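Local coordinates for SusD superfamily protein (Bacteroides fragilis, PDB 3L22) that probably binds glycans at the outer membrane as a SusD-family lipoprotein, and carries zinc ions in the crystal, at residues 296-299 and 300-304; 336-339 and 340-343; 354-357 and 358-362. All coordinates share one frame; numbering follows the deposited sequence.

Interaction 1: 296-299 and 300-304; sequences DKRI and IAFKG. With EDO (1,2-ethanediol), chain Y.
Phe302 leans against the first turn of its own helix, its ring atom CD2 4.1 Å from CB of Arg298 one turn earlier. The helix, 297-302, is short and is capped at its start by Asp296, the N-cap residue. OD1 of Asp296 takes the backbone N-H of Arg298 on its anti side, at 2.9 Å. The same carboxylate also holds the arginine side chain. Arg298 comes side-on: NE gives a nearly straight bond (168°) to the syn lone pair of OD1, and NH2 makes a salt bridge to OD2 at 2.9 Å. A bend at chi3 (-64°) folds the arginine back to Asp296 and brings NE to OD1, which then accepts from both the backbone N and NE of Arg298. NH1 goes on to Glu384 and Glu388 of helix 374-388, leaving the buried guanidinium between three acids.

Along the helix, Ile300 N bonds to Asp296 O, and Phe302 N to Arg298 O. The last turn closes with Lys303 N on Ile299 O; here Lys303 leaves helical geometry, and its CD runs alongside CG2 of Ile299 at 4.0 Å. Ala301 CB lies over one face of the Phe302 ring. At the ring's edge sits an ethanediol, whose O1 donates to Ala301 O at 3.1 Å while its C1 is 3.5 Å from Phe302 CE1.

Interaction 2: 336-339 and 340-343; sequences ECYA and NKAG. With EDO (1,2-ethanediol), chain V.
Near the end of helix 327-339, where the chain turns into the loop leading to helix 345-359, the side-chain amide of Asn340 folds back on the last turn. CG of Asn340 stands beside its own backbone N (chi1 -81°), which brings ND2 to Glu336 O at 3.0 Å. The donor approaches from above the carbonyl plane, 44° out of it, and the bond is moderately bent. Asn340 N also reaches Glu336 O, at 3.2 Å, and Cys337 O, but both bonds are weak, so the side-chain amide adds a firmer bond to the Glu336 carbonyl. The next N-H, of Lys341, goes to Tyr338 O at 3.1 Å, an i+3 to i bond, as in a 3-10 turn.

Glu336 and Asn340 point the same way, side by side, with carboxylate and amide planes 40° apart. Water 1 links their ends: it donates to Glu336 OE2 at 2.6 Å and accepts from Asn340 ND2 at 3.0 Å. ND2 is thereby engaged twice. A second water spans the turn, donating to both Ala339 O and Lys341 O. Further on, Gly343 N gives a nearly straight bond to O2 of an ethanediol at 2.9 Å.

Beyond the turn, the Glu336 carboxylate is shared between Arg401 and Arg402, a pairing that probably keeps it ionised, and Lys341 NZ pairs with Asp218. Tyr338 packs on helix 345-359 and sends its hydroxyl to Glu225, Cys337 lies against helices 200-213 and 217-225, and Ala339 fits between helices 345-359 and 374-388.

Interaction 3: 354-357 and 358-362; sequences QVRG and RSVDA
With CG opposite its backbone N (chi1 -178°) and the chain extended to NE, Arg356 crosses Val360, until chi4 (83°) turns the guanidinium to present a face to the valine. CG2 of Val360 sits over the centre of that face, 4.2 Å from CZ of Arg356. Nearer the backbone, CG of Arg356 meets CB of Val360 at 4.0 Å. The guanidinium nitrogens have partners elsewhere: Asp365 for NE, Glu384 for NH1 and the backbone carbonyl of Asp290 for NH2.

This is the last turn of helix 345-359, where the chain unwinds into a loop. Arg356 O accepts twice, from Val360 N at 2.8 Å and from Ser359 N at 3.0 Å. Gly357 CA adds a C-H...O contact to Val360 O, 3.5 Å away.

Water 3 bridges three groups of the turn: it donates to Val355 O and accepts from Ser359 OG at 2.7 Å and from Arg358 NE at 2.9 Å, lying in the plane of the Arg358 guanidinium. Bends at chi2 and chi3 bring that group round, and its NH1 and NH2 continue to Glu248 and Glu388.

In the fold
Interactions 1 and 3 touch, their centres 13 Å apart: the start of helix 297-302 meets the end of helix 345-359. Lys297 NZ bonds to Arg358 O at 2.8 Å, Lys297 N to Ser359 O at 2.9 Å. Arginines of both pair with Glu384 and Glu388 of helix 374-388, which also packs on interaction 2. That turn stands apart, its nearest atoms about 14 Å from interaction 1 and about 10 Å from interaction 3, and leads into helix 345-359. A zinc ion lies about 6 Å from the Lys297 side chain, and one about 5 Å from that of Arg358; Lys297 NZ pairs with Glu234, a zinc-binding residue whose ion this chain lacks; interaction 2 lies elsewhere.

Interaction 1: 296-299 and 300-304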
loop_
_atom_site.group_PDB
_atom_site.type_symbol
_atom_site.label_atom_id
_atom_site.label_comp_id
_atom_site.label_asym_id
_atom_site.label_seq_id
_atom_site.Cartn_x
_atom_site.Cartn_y
_atom_site.Cartn_z
ATOM N N ASP A 296 -4.653 -21.671 -13.301
ATOM C CA ASP A 296 -4.779 -20.240 -12.989
ATOM C C ASP A 296 -3.486 -19.562 -13.446
ATOM O O ASP A 296 -2.409 -19.994 -13.075
ATOM C CB ASP A 296 -5.000 -20.083 -11.470
ATOM C CG ASP A 296 -5.280 -18.643 -10.993
ATOM O OD1 ASP A 296 -4.638 -17.669 -11.447
ATOM O OD2 ASP A 296 -6.090 -18.504 -10.024
ATOM N N LYS A 297 -3.590 -18.484 -14.212
ATOM C CA LYS A 297 -2.391 -17.746 -14.702
ATOM C C LYS A 297 -1.438 -17.289 -13.615
ATOM O O LYS A 297 -0.238 -17.281 -13.829
ATOM C CB LYS A 297 -2.809 -16.536 -15.546
ATOM C CG LYS A 297 -3.475 -16.911 -16.876
ATOM C CD LYS A 297 -3.742 -15.647 -17.728
ATOM C CE LYS A 297 -4.673 -15.901 -18.908
ATOM N NZ LYS A 297 -5.266 -14.591 -19.411
ATOM N N ARG A 298 -1.982 -16.907 -12.453
ATOM C CA ARG A 298 -1.220 -16.431 -11.337
ATOM C C ARG A 298 -0.437 -17.561 -10.650
ATOM O O ARG A 298 0.683 -17.350 -10.187
ATOM C CB ARG A 298 -2.143 -15.738 -10.363
ATOM C CG ARG A 298 -2.852 -14.524 -10.983
ATOM C CD ARG A 298 -4.059 -14.073 -10.210
ATOM N NE ARG A 298 -5.107 -15.095 -10.206
ATOM C CZ ARG A 298 -6.354 -14.881 -9.800
ATOM N NH1 ARG A 298 -6.739 -13.686 -9.350
ATOM N NH2 ARG A 298 -7.228 -15.887 -9.807
ATOM N N ILE A 299 -1.025 -18.755 -10.626
ATOM C CA ILE A 299 -0.386 -19.951 -10.100
ATOM C C ILE A 299 0.750 -20.370 -11.057
ATOM O O ILE A 299 1.888 -20.532 -10.616
ATOM C CB ILE A 299 -1.429 -21.085 -9.852
ATOM C CG1 ILE A 299 -2.471 -20.631 -8.797
ATOM C CG2 ILE A 299 -0.752 -22.435 -9.478
ATOM C CD1 ILE A 299 -1.939 -20.116 -7.489
ATOM N N ILE A 300 0.450 -20.438 -12.357
ATOM C CA ILE A 300 1.444 -20.769 -13.379
ATOM C C ILE A 300 2.600 -19.775 -13.295
ATOM O O ILE A 300 3.719 -20.186 -13.270
ATOM C CB ILE A 300 0.867 -20.733 -14.804
ATOM C CG1 ILE A 300 -0.212 -21.819 -14.983
ATOM C CG2 ILE A 300 2.005 -20.927 -15.882
ATOM C CD1 ILE A 300 -1.012 -21.721 -16.275
ATOM N N ALA A 301 2.313 -18.475 -13.186
ATOM C CA ALA A 301 3.392 -17.464 -13.243
ATOM C C ALA A 301 4.151 -17.368 -11.932
ATOM O O ALA A 301 5.368 -17.231 -11.941
ATOM C CB ALA A 301 2.829 -16.059 -13.632
ATOM N N PHE A 302 3.441 -17.440 -10.809
ATOM C CA PHE A 302 4.024 -17.002 -9.537
ATOM C C PHE A 302 4.209 -18.048 -8.438
ATOM O O PHE A 302 4.920 -17.757 -7.451
ATOM C CB PHE A 302 3.198 -15.846 -8.955
ATOM C CG PHE A 302 2.918 -14.757 -9.934
ATOM C CD1 PHE A 302 3.931 -14.198 -10.685
ATOM C CD2 PHE A 302 1.635 -14.276 -10.087
ATOM C CE1 PHE A 302 3.652 -13.189 -11.610
ATOM C CE2 PHE A 302 1.361 -13.247 -10.965
ATOM C CZ PHE A 302 2.349 -12.732 -11.746
ATOM N N LYS A 303 3.584 -19.225 -8.564
ATOM C CA LYS A 303 3.743 -20.251 -7.526
ATOM C C LYS A 303 4.979 -21.070 -7.865
ATOM O O LYS A 303 4.922 -22.020 -8.614
ATOM C CB LYS A 303 2.488 -21.124 -7.375
ATOM C CG LYS A 303 2.584 -22.176 -6.243
ATOM C CD LYS A 303 1.277 -22.879 -6.006
ATOM C CE LYS A 303 1.324 -23.818 -4.806
ATOM N NZ LYS A 303 2.204 -24.976 -5.065
ATOM N N GLY A 304 6.112 -20.694 -7.302
ATOM C CA GLY A 304 7.382 -21.307 -7.673
ATOM C C GLY A 304 7.640 -22.651 -7.000
ATOM O O GLY A 304 6.985 -23.024 -6.008
HETATM C C1 EDO Y . 6.545 -13.924 -13.492
HETATM O O1 EDO Y . 6.813 -15.283 -13.945
HETATM C C2 EDO Y . 7.564 -12.832 -13.866
HETATM O O2 EDO Y . 7.902 -12.008 -12.723
#

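Interaction 2: 336-339 and 340-343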
loop_
_atom_site.group_PDB
_atom_site.type_symbol
_atom_site.label_atom_id
_atom_site.label_comp_id
_atom_site.label_asym_id
_atom_site.label_seq_id
_atom_site.Cartn_x
_atom_site.Cartn_y
_atom_site.Cartn_z
ATOM N N GLU A 336 -15.942 -5.249 -3.324
ATOM C CA GLU A 336 -16.163 -5.292 -1.878
ATOM C C GLU A 336 -17.175 -4.224 -1.478
ATOM O O GLU A 336 -18.074 -4.491 -0.685
ATOM C CB GLU A 336 -14.847 -5.169 -1.086
ATOM C CG GLU A 336 -15.041 -5.060 0.430
ATOM C CD GLU A 336 -13.729 -5.034 1.190
ATOM O OE1 GLU A 336 -12.659 -5.061 0.524
ATOM O OE2 GLU A 336 -13.767 -4.955 2.455
ATOM N N CYS A 337 -17.037 -3.008 -2.005
ATOM C CA CYS A 337 -17.982 -1.936 -1.684
ATOM C C CYS A 337 -19.416 -2.306 -2.044
ATOM O O CYS A 337 -20.337 -2.157 -1.234
ATOM C CB CYS A 337 -17.620 -0.656 -2.406
ATOM S SG CYS A 337 -16.036 -0.006 -1.881
ATOM N N TYR A 338 -19.607 -2.821 -3.249
ATOM C CA TYR A 338 -20.958 -3.173 -3.704
ATOM C C TYR A 338 -21.536 -4.364 -2.924
ATOM O O TYR A 338 -22.734 -4.380 -2.670
ATOM C CB TYR A 338 -20.998 -3.438 -5.233
ATOM C CG TYR A 338 -21.138 -2.209 -6.105
ATOM C CD1 TYR A 338 -22.381 -1.599 -6.286
ATOM C CD2 TYR A 338 -20.039 -1.659 -6.749
ATOM C CE1 TYR A 338 -22.525 -0.455 -7.106
ATOM C CE2 TYR A 338 -20.165 -0.537 -7.556
ATOM C CZ TYR A 338 -21.412 0.070 -7.717
ATOM O OH TYR A 338 -21.535 1.186 -8.503
ATOM N N ALA A 339 -20.691 -5.315 -2.508
ATOM C CA ALA A 339 -21.155 -6.432 -1.676
ATOM C C ALA A 339 -21.651 -5.954 -0.297
ATOM O O ALA A 339 -22.406 -6.671 0.356
ATOM C CB ALA A 339 -20.075 -7.485 -1.510
ATOM N N ASN A 340 -21.187 -4.781 0.151
ATOM C CA ASN A 340 -21.621 -4.184 1.421
ATOM C C ASN A 340 -22.817 -3.250 1.260
ATOM O O ASN A 340 -23.196 -2.615 2.210
ATOM C CB ASN A 340 -20.472 -3.430 2.080
ATOM C CG ASN A 340 -19.541 -4.331 2.813
ATOM O OD1 ASN A 340 -19.880 -4.815 3.873
ATOM N ND2 ASN A 340 -18.366 -4.555 2.270
ATOM N N LYS A 341 -23.412 -3.188 0.070
ATOM C CA LYS A 341 -24.440 -2.211 -0.262
ATOM C C LYS A 341 -25.732 -2.969 -0.617
ATOM O O LYS A 341 -25.692 -3.958 -1.357
ATOM C CB LYS A 341 -23.885 -1.354 -1.416
ATOM C CG LYS A 341 -24.768 -0.236 -1.864
ATOM C CD LYS A 341 -24.172 0.510 -3.052
ATOM C CE LYS A 341 -25.227 1.400 -3.686
ATOM N NZ LYS A 341 -25.688 2.402 -2.679
ATOM N N ALA A 342 -26.866 -2.567 -0.015
ATOM C CA ALA A 342 -28.167 -3.146 -0.306
ATOM C C ALA A 342 -28.428 -3.062 -1.818
ATOM O O ALA A 342 -28.275 -1.993 -2.410
ATOM C CB ALA A 342 -29.303 -2.368 0.472
ATOM N N GLY A 343 -28.756 -4.187 -2.443
ATOM C CA GLY A 343 -28.954 -4.222 -3.904
ATOM C C GLY A 343 -27.692 -4.300 -4.751
ATOM O O GLY A 343 -27.784 -4.395 -5.971
HETATM C C1 EDO V . -28.997 -8.135 -3.344
HETATM O O1 EDO V . -27.958 -7.218 -3.670
HETATM C C2 EDO V . -29.231 -8.093 -1.831
HETATM O O2 EDO V . -28.954 -6.786 -1.285
HETATM O O HOH W 1 -15.985 -5.741 3.642
HETATM O O HOH W 2 -24.947 -6.292 -0.534
#

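Interaction 3: 354-357 and 358-362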
loop_
_atom_site.group_PDB
_atom_site.type_symbol
_atom_site.label_atom_id
_atom_site.label_comp_id
_atom_site.label_asym_id
_atom_site.label_seq_id
_atom_site.Cartn_x
_atom_site.Cartn_y
_atom_site.Cartn_z
ATOM N N GLN A 354 -14.782 -10.103 -13.655
ATOM C CA GLN A 354 -13.773 -9.510 -14.519
ATOM C C GLN A 354 -12.370 -9.879 -14.087
ATOM O O GLN A 354 -11.536 -10.257 -14.916
ATOM C CB GLN A 354 -13.824 -7.979 -14.544
ATOM C CG GLN A 354 -14.960 -7.386 -15.263
ATOM C CD GLN A 354 -14.838 -5.867 -15.349
ATOM O OE1 GLN A 354 -13.857 -5.331 -15.895
ATOM N NE2 GLN A 354 -15.830 -5.173 -14.810
ATOM N N VAL A 355 -12.106 -9.760 -12.793
ATOM C CA VAL A 355 -10.756 -10.002 -12.300
ATOM C C VAL A 355 -10.433 -11.493 -12.336
ATOM O O VAL A 355 -9.390 -11.869 -12.879
ATOM C CB VAL A 355 -10.536 -9.413 -10.911
ATOM C CG1 VAL A 355 -9.138 -9.803 -10.354
ATOM C CG2 VAL A 355 -10.719 -7.858 -10.963
ATOM N N ARG A 356 -11.321 -12.331 -11.798
ATOM C CA ARG A 356 -11.027 -13.764 -11.748
ATOM C C ARG A 356 -10.931 -14.349 -13.155
ATOM O O ARG A 356 -10.054 -15.162 -13.431
ATOM C CB ARG A 356 -12.075 -14.517 -10.923
ATOM C CG ARG A 356 -11.817 -16.027 -10.762
ATOM C CD ARG A 356 -12.782 -16.692 -9.781
ATOM N NE ARG A 356 -12.519 -18.128 -9.648
ATOM C CZ ARG A 356 -11.593 -18.672 -8.855
ATOM N NH1 ARG A 356 -10.840 -17.939 -8.057
ATOM N NH2 ARG A 356 -11.430 -19.987 -8.839
ATOM N N GLY A 357 -11.850 -13.955 -14.032
ATOM C CA GLY A 357 -11.852 -14.403 -15.432
ATOM C C GLY A 357 -10.616 -14.048 -16.232
ATOM O O GLY A 357 -10.298 -14.712 -17.213
ATOM N N ARG A 358 -9.914 -12.992 -15.836
ATOM C CA ARG A 358 -8.638 -12.686 -16.465
ATOM C C ARG A 358 -7.615 -13.820 -16.270
ATOM O O ARG A 358 -6.826 -14.106 -17.195
ATOM C CB ARG A 358 -8.133 -11.313 -16.059
ATOM C CG ARG A 358 -6.856 -10.854 -16.799
ATOM C CD ARG A 358 -5.593 -11.108 -16.035
ATOM N NE ARG A 358 -5.474 -10.377 -14.776
ATOM C CZ ARG A 358 -4.906 -9.180 -14.613
ATOM N NH1 ARG A 358 -4.425 -8.492 -15.648
ATOM N NH2 ARG A 358 -4.822 -8.649 -13.390
ATOM N N SER A 359 -7.664 -14.487 -15.106
ATOM C CA SER A 359 -6.688 -15.514 -14.762
ATOM C C SER A 359 -7.196 -16.970 -14.779
ATOM O O SER A 359 -6.387 -17.896 -14.886
ATOM C CB SER A 359 -6.099 -15.192 -13.385
ATOM O OG SER A 359 -5.345 -13.984 -13.418
ATOM N N VAL A 360 -8.510 -17.157 -14.614
ATOM C CA VAL A 360 -9.131 -18.487 -14.425
ATOM C C VAL A 360 -10.219 -18.656 -15.468
ATOM O O VAL A 360 -11.127 -17.876 -15.507
ATOM C CB VAL A 360 -9.780 -18.638 -13.004
ATOM C CG1 VAL A 360 -10.523 -19.988 -12.841
ATOM C CG2 VAL A 360 -8.697 -18.495 -11.868
ATOM N N ASP A 361 -10.137 -19.669 -16.305
ATOM C CA ASP A 361 -11.203 -19.958 -17.289
ATOM C C ASP A 361 -12.552 -20.319 -16.644
ATOM O O ASP A 361 -12.651 -21.292 -15.888
ATOM C CB ASP A 361 -10.759 -21.128 -18.151
ATOM C CG ASP A 361 -11.793 -21.522 -19.204
ATOM O OD1 ASP A 361 -12.432 -20.646 -19.829
ATOM O OD2 ASP A 361 -11.955 -22.739 -19.407
ATOM N N ALA A 362 -13.580 -19.548 -16.984
ATOM C CA ALA A 362 -14.887 -19.623 -16.349
ATOM C C ALA A 362 -15.571 -20.933 -16.608
ATOM O O ALA A 362 -16.196 -21.485 -15.707
ATOM C CB ALA A 362 -15.789 -18.483 -16.815
HETATM O O HOH W 3 -6.639 -11.818 -12.541
#